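Local coordinates for protein endo alpha-1,4 polygalactosaminidase (PDB 6OJ1) that hydrolyses internal alpha-1,4 linkages of galactosamine-containing polysaccharide as an endo-acting glycoside hydrolase and so disrupts microbial biofilms, at residues K98-D103 with M130-D135; D103-H108 with S123-Q128. All coordinates share one frame; numbering follows the deposited sequence.

Contact 1: K98-D103 with M130-D135; sequences KDKFKD and MLDRLD. With EDO (1,2-ethanediol), chain G.
K100 reaches D132 because its CG is anti to the carbonyl carbon (chi1 -65°) and the chain runs straight beyond it. F101 has the same first torsion, which brings the far end of its ring to R133 and M130. K100 NZ donates to D132 OD2 at 3.0 Å, and the pair forms a salt bridge. The ammonium meets the anti side of that oxygen, 28° out of the carboxylate plane. The other oxygen, D132 OD1, accepts from Q128 one turn earlier in the helix, which helps to fix the carboxylate. K100 NZ also donates to O2 of the ethanediol at 2.7 Å. The diol probably comes from the crystallisation liquor. It is bonded to D97 as well, and R133 CG packs on its C2.

The F101 ring uses its edge. F101 CE1 is 3.6 Å from R133 NH2, which lies close to the ring plane. Seen from the arginine, F101 CZ sits over one face of the guanidinium, and the two planes are 68° apart. This is a ring edge on a guanidinium face, not a cation over a ring face. The charge of R133 is paired with D97. At the same ring edge F101 CZ packs 4.1 Å from M130 CE. Y91 adds an edge-to-face ring contact to F101.

The 3-10 turn 98-100 and F101 after it reach helix 124-140 through long side chains; the backbones stay apart. Both pieces belong to the long connection between strands 81-87 and 144-148 of the (beta/alpha) barrel; its loop packs back on its helix.

Contact 2: D103-H108 with S123-Q128; sequences DSDLGH and SANVRQ
The carboxylate of D105 has the methyl CG2 of V126 squarely over one face, 3.5 Å from D105 CG. S123 OG stands off the same face. At the edge, the amide of N125 lies nearly coplanar with the carboxylate, the planes being 17° apart.

N125 ND2 donates to D105 OD2 at 2.7 Å. The bond is almost straight (169°) and uses the syn lone pair of OD2. The acceptor is in the plane of the amide, so both flat groups are well aligned for it. CG of N125 is anti to its own backbone N (chi1 -168°), which swings the amide out to D105. The amide nitrogen also donates to the carbonyl of K100. OD2 takes a second bond from the backbone N of K102, which comes from the opposite side of the carboxylate to V126.

S123 OG donates to D105 OD1, also at 2.7 Å. It meets this oxygen from above the carboxylate plane. The same hydroxyl accepts from V126 N at 3.1 Å, and weakly from N125 N. Its proton is therefore committed to D105, while its oxygen caps the helix. D105 lies close to the start of helix 124-140, and its negative charge probably suits the helix dipole there. Both carboxylate oxygens are gripped in a buried place, which should hold the group against rotation.

S123 also neighbours the attached glycan, probably linked to N120. The arrangement is a serine N-cap backed by an aspartate from a 3-10 turn. It joins helix 124-140 to the turn leading into strand 106-109 of the small antiparallel sheet beside the barrel.

Overall arrangement
Both contacts set the chain between strands 90-92 and 106-109 against helix 124-140, and they share D103. Contact 2 takes the first turn of the helix and is buried. Contact 1 lies further along it and is partly buried, with K100 exposed. Their centres are about 9 Å apart. The chemistry follows the place. Contact 2 is compact and polar, centred on a single carboxylate. Contact 1 is more mixed: a surface salt bridge lies beside a phenylalanine ring edge on an arginine and a methionine. The two touch through N125 of contact 2, whose ND2 lies 3.7 Å from K102 CG of contact 1.

Contact 1: K98-D103 with M130-D135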
loop_
_atom_site.group_PDB
_atom_site.type_symbol
_atom_site.label_atom_id
_atom_site.label_comp_id
_atom_site.label_asym_id
_atom_site.label_seq_id
_atom_site.Cartn_x
_atom_site.Cartn_y
_atom_site.Cartn_z
ATOM N N LYS A 98 -13.464 -11.246 -8.646
ATOM C CA LYS A 98 -14.041 -11.598 -7.348
ATOM C C LYS A 98 -14.585 -13.020 -7.339
ATOM O O LYS A 98 -14.607 -13.663 -6.281
ATOM C CB LYS A 98 -15.154 -10.628 -6.960
ATOM C CG LYS A 98 -16.275 -10.583 -7.972
ATOM C CD LYS A 98 -17.625 -10.630 -7.303
ATOM C CE LYS A 98 -18.704 -9.996 -8.172
ATOM N NZ LYS A 98 -19.011 -10.777 -9.397
ATOM N N ASP A 99 -15.014 -13.529 -8.497
ATOM C CA ASP A 99 -15.617 -14.859 -8.527
ATOM C C ASP A 99 -14.593 -15.982 -8.392
ATOM O O ASP A 99 -14.994 -17.147 -8.259
ATOM C CB ASP A 99 -16.421 -15.037 -9.800
ATOM C CG ASP A 99 -17.625 -14.114 -9.853
ATOM O OD1 ASP A 99 -18.434 -14.125 -8.898
ATOM O OD2 ASP A 99 -17.739 -13.353 -10.823
ATOM N N LYS A 100 -13.297 -15.667 -8.408
ATOM C CA LYS A 100 -12.295 -16.700 -8.150
ATOM C C LYS A 100 -12.299 -17.150 -6.700
ATOM O O LYS A 100 -11.872 -18.278 -6.403
ATOM C CB LYS A 100 -10.899 -16.191 -8.501
ATOM C CG LYS A 100 -10.708 -15.885 -9.999
ATOM C CD LYS A 100 -9.309 -15.298 -10.246
ATOM C CE LYS A 100 -9.016 -15.113 -11.740
ATOM N NZ LYS A 100 -7.648 -14.533 -11.956
ATOM N N PHE A 101 -12.715 -16.270 -5.783
ATOM C CA PHE A 101 -12.649 -16.583 -4.358
ATOM C C PHE A 101 -13.707 -17.608 -3.963
ATOM O O PHE A 101 -14.849 -17.567 -4.433
ATOM C CB PHE A 101 -12.831 -15.311 -3.531
ATOM C CG PHE A 101 -11.717 -14.328 -3.681
ATOM C CD1 PHE A 101 -11.720 -13.406 -4.716
ATOM C CD2 PHE A 101 -10.664 -14.320 -2.773
ATOM C CE1 PHE A 101 -10.676 -12.494 -4.851
ATOM C CE2 PHE A 101 -9.617 -13.413 -2.898
ATOM C CZ PHE A 101 -9.626 -12.498 -3.935
ATOM N N LYS A 102 -13.321 -18.532 -3.084
ATOM C CA LYS A 102 -14.242 -19.537 -2.577
ATOM C C LYS A 102 -14.855 -19.071 -1.265
ATOM O O LYS A 102 -14.289 -18.231 -0.561
ATOM C CB LYS A 102 -13.530 -20.881 -2.365
ATOM C CG LYS A 102 -12.951 -21.493 -3.648
ATOM C CD LYS A 102 -12.101 -22.726 -3.279
ATOM C CE LYS A 102 -11.555 -23.449 -4.506
ATOM N NZ LYS A 102 -10.868 -24.714 -4.092
ATOM N N ASP A 103 -16.004 -19.664 -0.922
ATOM C CA ASP A 103 -16.641 -19.351 0.353
ATOM C C ASP A 103 -15.677 -19.567 1.508
ATOM O O ASP A 103 -15.620 -18.755 2.439
ATOM C CB ASP A 103 -17.918 -20.182 0.541
ATOM C CG ASP A 103 -17.660 -21.693 0.593
ATOM O OD1 ASP A 103 -16.587 -22.145 0.145
ATOM O OD2 ASP A 103 -18.548 -22.430 1.081
ATOM N N MET A 130 -3.645 -14.026 -5.783
ATOM C CA MET A 130 -2.678 -12.936 -5.672
ATOM C C MET A 130 -1.555 -13.079 -6.689
ATOM O O MET A 130 -1.044 -12.064 -7.181
ATOM C CB MET A 130 -2.109 -12.845 -4.253
ATOM C CG MET A 130 -3.203 -12.568 -3.206
ATOM S SD MET A 130 -4.328 -11.233 -3.696
ATOM C CE MET A 130 -5.807 -11.648 -2.750
ATOM N N LEU A 131 -1.155 -14.312 -7.015
ATOM C CA LEU A 131 -0.196 -14.493 -8.102
ATOM C C LEU A 131 -0.778 -14.030 -9.426
ATOM O O LEU A 131 -0.073 -13.419 -10.233
ATOM C CB LEU A 131 0.232 -15.955 -8.216
ATOM C CG LEU A 131 1.052 -16.523 -7.063
ATOM C CD1 LEU A 131 1.343 -17.979 -7.342
ATOM C CD2 LEU A 131 2.345 -15.728 -6.905
ATOM N N ASP A 132 -2.060 -14.327 -9.675
ATOM C CA ASP A 132 -2.716 -13.820 -10.885
ATOM C C ASP A 132 -2.717 -12.288 -10.915
ATOM O O ASP A 132 -2.520 -11.676 -11.975
ATOM C CB ASP A 132 -4.159 -14.329 -10.977
ATOM C CG ASP A 132 -4.271 -15.833 -11.180
ATOM O OD1 ASP A 132 -3.253 -16.513 -11.420
ATOM O OD2 ASP A 132 -5.415 -16.334 -11.078
ATOM N N ARG A 133 -2.958 -11.650 -9.762
ATOM C CA ARG A 133 -2.960 -10.192 -9.707
ATOM C C ARG A 133 -1.559 -9.637 -9.918
ATOM O O ARG A 133 -1.398 -8.604 -10.579
ATOM C CB ARG A 133 -3.545 -9.708 -8.375
ATOM C CG ARG A 133 -5.077 -9.902 -8.288
ATOM C CD ARG A 133 -5.639 -9.545 -6.906
ATOM N NE ARG A 133 -7.095 -9.673 -6.873
ATOM C CZ ARG A 133 -7.864 -9.256 -5.869
ATOM N NH1 ARG A 133 -7.326 -8.708 -4.781
ATOM N NH2 ARG A 133 -9.187 -9.399 -5.951
ATOM N N LEU A 134 -0.531 -10.319 -9.385
ATOM C CA LEU A 134 0.847 -9.894 -9.644
ATOM C C LEU A 134 1.213 -10.051 -11.117
ATOM O O LEU A 134 1.952 -9.224 -11.667
ATOM C CB LEU A 134 1.828 -10.689 -8.769
ATOM C CG LEU A 134 1.725 -10.367 -7.268
ATOM C CD1 LEU A 134 2.624 -11.337 -6.466
ATOM C CD2 LEU A 134 2.084 -8.919 -6.941
ATOM N N ASP A 135 0.727 -11.118 -11.766
ATOM C CA ASP A 135 0.880 -11.248 -13.211
ATOM C C ASP A 135 0.306 -10.033 -13.920
ATOM O O ASP A 135 0.938 -9.467 -14.821
ATOM C CB ASP A 135 0.171 -12.508 -13.729
ATOM C CG ASP A 135 0.905 -13.797 -13.420
ATOM O OD1 ASP A 135 2.025 -13.779 -12.861
ATOM O OD2 ASP A 135 0.326 -14.858 -13.750
HETATM C C1 EDO G . -6.776 -11.140 -13.065
HETATM O O1 EDO G . -8.141 -10.715 -13.047
HETATM C C2 EDO G . -6.265 -11.129 -11.638
HETATM O O2 EDO G . -6.939 -12.141 -10.876
#

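Contact 2: D103-H108 with S123-Q128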
loop_
_atom_site.group_PDB
_atom_site.type_symbol
_atom_site.label_atom_id
_atom_site.label_comp_id
_atom_site.label_asym_id
_atom_site.label_seq_id
_atom_site.Cartn_x
_atom_site.Cartn_y
_atom_site.Cartn_z
ATOM N N ASP A 103 -16.004 -19.664 -0.922
ATOM C CA ASP A 103 -16.641 -19.351 0.353
ATOM C C ASP A 103 -15.677 -19.567 1.508
ATOM O O ASP A 103 -15.620 -18.755 2.439
ATOM C CB ASP A 103 -17.918 -20.182 0.541
ATOM C CG ASP A 103 -17.660 -21.693 0.593
ATOM O OD1 ASP A 103 -16.587 -22.145 0.145
ATOM O OD2 ASP A 103 -18.548 -22.430 1.081
ATOM N N SER A 104 -14.863 -20.624 1.435
ATOM C CA SER A 104 -13.916 -20.931 2.502
ATOM C C SER A 104 -12.738 -19.965 2.553
ATOM O O SER A 104 -11.986 -19.996 3.530
ATOM C CB SER A 104 -13.415 -22.373 2.344
ATOM O OG SER A 104 -12.932 -22.583 1.022
ATOM N N ASP A 105 -12.557 -19.104 1.551
ATOM C CA ASP A 105 -11.509 -18.098 1.619
ATOM C C ASP A 105 -11.896 -16.897 2.469
ATOM O O ASP A 105 -11.016 -16.107 2.820
ATOM C CB ASP A 105 -11.143 -17.579 0.220
ATOM C CG ASP A 105 -10.508 -18.641 -0.655
ATOM O OD1 ASP A 105 -9.803 -19.511 -0.107
ATOM O OD2 ASP A 105 -10.722 -18.609 -1.883
ATOM N N LEU A 106 -13.170 -16.744 2.812
ATOM C CA LEU A 106 -13.683 -15.481 3.329
ATOM C C LEU A 106 -13.914 -15.548 4.830
ATOM O O LEU A 106 -14.491 -16.513 5.336
ATOM C CB LEU A 106 -14.999 -15.103 2.639
ATOM C CG LEU A 106 -15.031 -15.013 1.110
ATOM C CD1 LEU A 106 -16.304 -14.316 0.626
ATOM C CD2 LEU A 106 -13.801 -14.311 0.571
ATOM N N GLY A 107 -13.484 -14.492 5.529
ATOM C CA GLY A 107 -13.776 -14.301 6.942
ATOM C C GLY A 107 -14.791 -13.193 7.189
ATOM O O GLY A 107 -15.737 -13.024 6.413
ATOM N N HIS A 108 -14.607 -12.436 8.270
ATOM C CA HIS A 108 -15.554 -11.418 8.699
ATOM C C HIS A 108 -15.450 -10.162 7.825
ATOM O O HIS A 108 -14.433 -9.905 7.172
ATOM C CB HIS A 108 -15.305 -11.032 10.161
ATOM C CG HIS A 108 -15.676 -12.092 11.153
ATOM N ND1 HIS A 108 -15.310 -12.027 12.479
ATOM C CD2 HIS A 108 -16.397 -13.231 11.019
ATOM C CE1 HIS A 108 -15.787 -13.082 13.120
ATOM N NE2 HIS A 108 -16.449 -13.828 12.255
ATOM N N SER A 123 -4.646 -19.653 2.479
ATOM C CA SER A 123 -5.327 -20.475 1.491
ATOM C C SER A 123 -4.536 -20.528 0.188
ATOM O O SER A 123 -4.152 -19.480 -0.349
ATOM C CB SER A 123 -6.722 -19.899 1.231
ATOM O OG SER A 123 -7.201 -20.310 -0.030
ATOM N N ALA A 124 -4.328 -21.750 -0.338
ATOM C CA ALA A 124 -3.702 -21.894 -1.657
ATOM C C ALA A 124 -4.476 -21.119 -2.717
ATOM O O ALA A 124 -3.883 -20.555 -3.643
ATOM C CB ALA A 124 -3.611 -23.369 -2.058
ATOM N N ASN A 125 -5.806 -21.089 -2.602
ATOM C CA ASN A 125 -6.605 -20.398 -3.612
ATOM C C ASN A 125 -6.400 -18.891 -3.546
ATOM O O ASN A 125 -6.275 -18.227 -4.586
ATOM C CB ASN A 125 -8.083 -20.746 -3.439
ATOM C CG ASN A 125 -8.933 -20.288 -4.625
ATOM O OD1 ASN A 125 -8.672 -20.656 -5.776
ATOM N ND2 ASN A 125 -9.947 -19.480 -4.347
ATOM N N VAL A 126 -6.380 -18.329 -2.334
ATOM C CA VAL A 126 -6.090 -16.909 -2.176
ATOM C C VAL A 126 -4.704 -16.590 -2.722
ATOM O O VAL A 126 -4.513 -15.611 -3.461
ATOM C CB VAL A 126 -6.223 -16.503 -0.694
ATOM C CG1 VAL A 126 -5.651 -15.076 -0.464
ATOM C CG2 VAL A 126 -7.707 -16.530 -0.283
ATOM N N ARG A 127 -3.717 -17.405 -2.362
ATOM C CA ARG A 127 -2.360 -17.155 -2.836
ATOM C C ARG A 127 -2.279 -17.211 -4.359
ATOM O O ARG A 127 -1.607 -16.376 -4.977
ATOM C CB ARG A 127 -1.405 -18.135 -2.159
ATOM C CG ARG A 127 -1.273 -17.765 -0.684
ATOM C CD ARG A 127 -0.190 -18.560 -0.012
ATOM N NE ARG A 127 0.074 -18.063 1.337
ATOM C CZ ARG A 127 1.240 -18.232 1.954
ATOM N NH1 ARG A 127 2.232 -18.851 1.320
ATOM N NH2 ARG A 127 1.424 -17.774 3.183
ATOM N N GLN A 128 -3.004 -18.143 -4.991
ATOM C CA GLN A 128 -2.977 -18.209 -6.451
ATOM C C GLN A 128 -3.658 -16.990 -7.069
ATOM O O GLN A 128 -3.206 -16.490 -8.100
ATOM C CB GLN A 128 -3.623 -19.497 -6.959
ATOM C CG GLN A 128 -3.513 -19.680 -8.485
ATOM C CD GLN A 128 -2.075 -19.676 -8.990
ATOM O OE1 GLN A 128 -1.263 -20.503 -8.576
ATOM N NE2 GLN A 128 -1.757 -18.745 -9.890
#